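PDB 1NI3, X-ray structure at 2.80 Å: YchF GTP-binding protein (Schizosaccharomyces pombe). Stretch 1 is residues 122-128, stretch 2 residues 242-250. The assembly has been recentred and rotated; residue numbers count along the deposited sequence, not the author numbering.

Stretch 1 (122-128) VVRAFDD
Stretch 2, residues 242-250: KNKYLPKIK

Contact between a strand with the loop that follows it (122-128) and a loop that runs into a helix (242-250), two segments of one chain whose touching residues lie at least 117 positions apart in sequence. The contact is small, burying 299 Å² over both sides, and runs from an apolar end at Val-123 and Ile-249 to a polar end at Asp-127 and Lys-244. Register is antiparallel in sense: the CA atoms of Val-123 and Ile-249 are 8.4 Å apart, those of Ala-125 and Tyr-245 only 5.6 Å, so the segments draw together where the small alanine sits.

Val-122 to Arg-124 are extended (phi/psi -78/107, -92/131, -86/130). Ala-125 departs from this run at -135/30, Phe-126 returns to an extended -135/157, and Asp-127 turns again at -139/17. In the partner, Asn-243 is extended (-126/165), Lys-244 and Tyr-245 turn (-81/-39 and -103/-16), and the helix runs from Leu-246 through Lys-250 and onward, with Ile-249 N hydrogen-bonded to Tyr-245 O and Lys-250 N to Leu-246 O, both at 2.9 Å. Tyr-245 and Ile-249, four residues apart, both direct CA-to-CB toward the strand segment.

At the apolar end, Ile-249 (chi1 m, chi2 t) extends its CD1 as a narrow bump toward Val-123 (chi1 t), whose CG1 meets it at 3.3 Å, shorter than the usual contact of two methyl carbons, so the fit is very close here in the 2.80 Å model. The same Ile-249 CD1 lies 4.3 Å from Arg-124 O and 4.4 Å from Ala-125 CB, so the methyl tip rests in a shallow hollow lined by three consecutive residues.

Ala-125 is the most heavily covered residue, at 72 Å². Its CA-to-CB bond points sideways, with CB 4.1 Å from Tyr-245 CD1, and its single methyl is compatible with the close backbone approach. Its carbonyl also faces the partner: Ala-125 O is 3.6 Å from Tyr-245 CD1, oblique to the ring. Asn-243 (chi1 t) fills the space beside this alanine.

Tyr-245 (chi1 m at -46°, chi2 82°) lays its long ring past Ala-125 and alongside the backbone, with CE1 4.3 Å from Phe-126 N. Its far end reaches Asp-127, where Tyr-245 OH donates a hydrogen bond to Asp-127 OD1 at 3.0 Å; that oxygen lies at the ring edge, near the ring plane. The CA-to-CB bond of Asp-127 (chi1 p at 39°) points toward the partner, and Asp-127 OD1 also takes a weak hydrogen bond from Lys-244 NZ at 3.4 Å, part of a salt bridge. Lys-244 is fully extended, with all four chi angles t, which carries its amine out to the carboxylate.

Phe-126 (chi1 p, chi2 93°) turns its CB away and leaves its ring outside the contact. Arg-124 has its CA-to-CB bond sideways and an extended chain (chi1 to chi3 t); Arg-124 NE donates to Phe-126 O at 2.8 Å and 160°, tying the guanidinium to the loop that presents Asp-127.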

# COMPACT_ATOMS: atom_id res chain seq x y z
N VAL A 122 8.09 -8.88 4.68
CA VAL A 122 8.71 -10.06 4.09
C VAL A 122 8.98 -11.21 5.08
O VAL A 122 9.91 -11.14 5.89
CB VAL A 122 10.03 -9.71 3.44
CG1 VAL A 122 10.61 -10.93 2.76
CG2 VAL A 122 9.83 -8.58 2.45
N VAL A 123 8.19 -12.28 4.99
CA VAL A 123 8.37 -13.44 5.87
C VAL A 123 9.30 -14.46 5.21
O VAL A 123 9.12 -14.81 4.03
CB VAL A 123 7.00 -14.12 6.18
CG1 VAL A 123 7.21 -15.29 7.12
CG2 VAL A 123 6.05 -13.11 6.80
N ARG A 124 10.28 -14.94 5.95
CA ARG A 124 11.23 -15.91 5.42
C ARG A 124 10.74 -17.35 5.55
O ARG A 124 10.34 -17.78 6.63
CB ARG A 124 12.58 -15.77 6.10
CG ARG A 124 13.59 -16.82 5.69
CD ARG A 124 14.97 -16.44 6.19
NE ARG A 124 15.99 -17.35 5.69
CZ ARG A 124 17.29 -17.11 5.76
NH1 ARG A 124 17.72 -15.99 6.32
NH2 ARG A 124 18.16 -17.99 5.28
N ALA A 125 10.80 -18.08 4.45
CA ALA A 125 10.36 -19.47 4.40
C ALA A 125 11.42 -20.28 3.66
O ALA A 125 11.11 -21.27 3.00
CB ALA A 125 9.04 -19.58 3.68
N PHE A 126 12.66 -19.84 3.75
CA PHE A 126 13.74 -20.53 3.11
C PHE A 126 14.86 -20.60 4.12
O PHE A 126 14.91 -19.80 5.06
CB PHE A 126 14.19 -19.77 1.86
CG PHE A 126 14.79 -18.43 2.16
CD1 PHE A 126 16.15 -18.29 2.32
CD2 PHE A 126 13.99 -17.30 2.25
CE1 PHE A 126 16.71 -17.04 2.59
CE2 PHE A 126 14.54 -16.05 2.52
CZ PHE A 126 15.91 -15.93 2.68
N ASP A 127 15.75 -21.57 3.94
CA ASP A 127 16.89 -21.76 4.83
C ASP A 127 18.18 -22.10 4.08
O ASP A 127 19.14 -22.57 4.68
CB ASP A 127 16.56 -22.83 5.89
CG ASP A 127 15.76 -24.00 5.31
OD1 ASP A 127 15.32 -24.86 6.10
OD2 ASP A 127 15.58 -24.06 4.08
N ASP A 128 18.18 -21.85 2.77
CA ASP A 128 19.34 -22.12 1.90
C ASP A 128 20.60 -21.39 2.38
O ASP A 128 21.67 -21.53 1.79
CB ASP A 128 19.03 -21.70 0.46
CG ASP A 128 18.07 -22.64 -0.25
OD1 ASP A 128 17.19 -22.13 -0.99
OD2 ASP A 128 18.19 -23.88 -0.10
N LYS A 242 4.36 -25.63 -2.94
CA LYS A 242 4.44 -26.28 -1.64
C LYS A 242 5.67 -25.82 -0.82
O LYS A 242 6.80 -25.86 -1.29
CB LYS A 242 4.47 -27.80 -1.83
CG LYS A 242 3.21 -28.36 -2.51
CD LYS A 242 1.92 -27.93 -1.79
CE LYS A 242 1.81 -28.51 -0.38
NZ LYS A 242 0.59 -28.08 0.37
N ASN A 243 5.43 -25.39 0.41
CA ASN A 243 6.53 -24.92 1.25
C ASN A 243 6.60 -25.64 2.60
O ASN A 243 5.65 -26.29 3.02
CB ASN A 243 6.42 -23.42 1.47
CG ASN A 243 7.58 -22.86 2.25
OD1 ASN A 243 8.70 -22.78 1.75
ND2 ASN A 243 7.33 -22.48 3.50
N LYS A 244 7.73 -25.50 3.27
CA LYS A 244 7.93 -26.13 4.57
C LYS A 244 7.29 -25.34 5.70
O LYS A 244 6.72 -25.94 6.62
CB LYS A 244 9.44 -26.29 4.83
CG LYS A 244 9.83 -26.64 6.26
CD LYS A 244 11.35 -26.69 6.41
CE LYS A 244 11.79 -26.92 7.86
NZ LYS A 244 13.27 -26.82 8.05
N TYR A 245 7.36 -24.02 5.64
CA TYR A 245 6.79 -23.18 6.70
C TYR A 245 5.45 -22.55 6.34
O TYR A 245 4.72 -22.08 7.22
CB TYR A 245 7.76 -22.07 7.07
CG TYR A 245 9.20 -22.50 7.26
CD1 TYR A 245 10.04 -22.67 6.16
CD2 TYR A 245 9.72 -22.72 8.53
CE1 TYR A 245 11.38 -23.02 6.33
CE2 TYR A 245 11.05 -23.08 8.71
CZ TYR A 245 11.87 -23.23 7.61
OH TYR A 245 13.19 -23.59 7.80
N LEU A 246 5.12 -22.54 5.06
CA LEU A 246 3.89 -21.92 4.59
C LEU A 246 2.65 -22.22 5.43
O LEU A 246 2.05 -21.29 5.99
CB LEU A 246 3.64 -22.30 3.13
CG LEU A 246 2.55 -21.53 2.39
CD1 LEU A 246 2.72 -20.04 2.59
CD2 LEU A 246 2.61 -21.88 0.92
N PRO A 247 2.25 -23.50 5.55
CA PRO A 247 1.06 -23.81 6.34
C PRO A 247 1.09 -23.19 7.73
O PRO A 247 0.12 -22.59 8.18
CB PRO A 247 1.05 -25.34 6.37
CG PRO A 247 2.52 -25.67 6.34
CD PRO A 247 3.03 -24.72 5.28
N LYS A 248 2.23 -23.33 8.41
CA LYS A 248 2.39 -22.80 9.74
C LYS A 248 2.17 -21.29 9.74
O LYS A 248 1.29 -20.79 10.43
CB LYS A 248 3.80 -23.13 10.25
CG LYS A 248 4.27 -24.54 9.83
CD LYS A 248 5.41 -25.07 10.71
CE LYS A 248 4.93 -25.36 12.13
NZ LYS A 248 6.02 -25.82 13.04
N ILE A 249 2.96 -20.59 8.94
CA ILE A 249 2.87 -19.13 8.80
C ILE A 249 1.42 -18.68 8.58
O ILE A 249 0.95 -17.71 9.20
CB ILE A 249 3.71 -18.62 7.61
CG1 ILE A 249 5.20 -18.81 7.90
CG2 ILE A 249 3.40 -17.16 7.33
CD1 ILE A 249 6.09 -18.41 6.76
N LYS A 250 0.73 -19.37 7.69
CA LYS A 250 -0.65 -19.05 7.38
C LYS A 250 -1.51 -18.97 8.64
O LYS A 250 -2.07 -17.91 8.96
CB LYS A 250 -1.23 -20.10 6.42
CG LYS A 250 -2.64 -19.78 5.93
CD LYS A 250 -3.06 -20.65 4.76
CE LYS A 250 -4.53 -20.44 4.42
NZ LYS A 250 -4.84 -19.00 4.16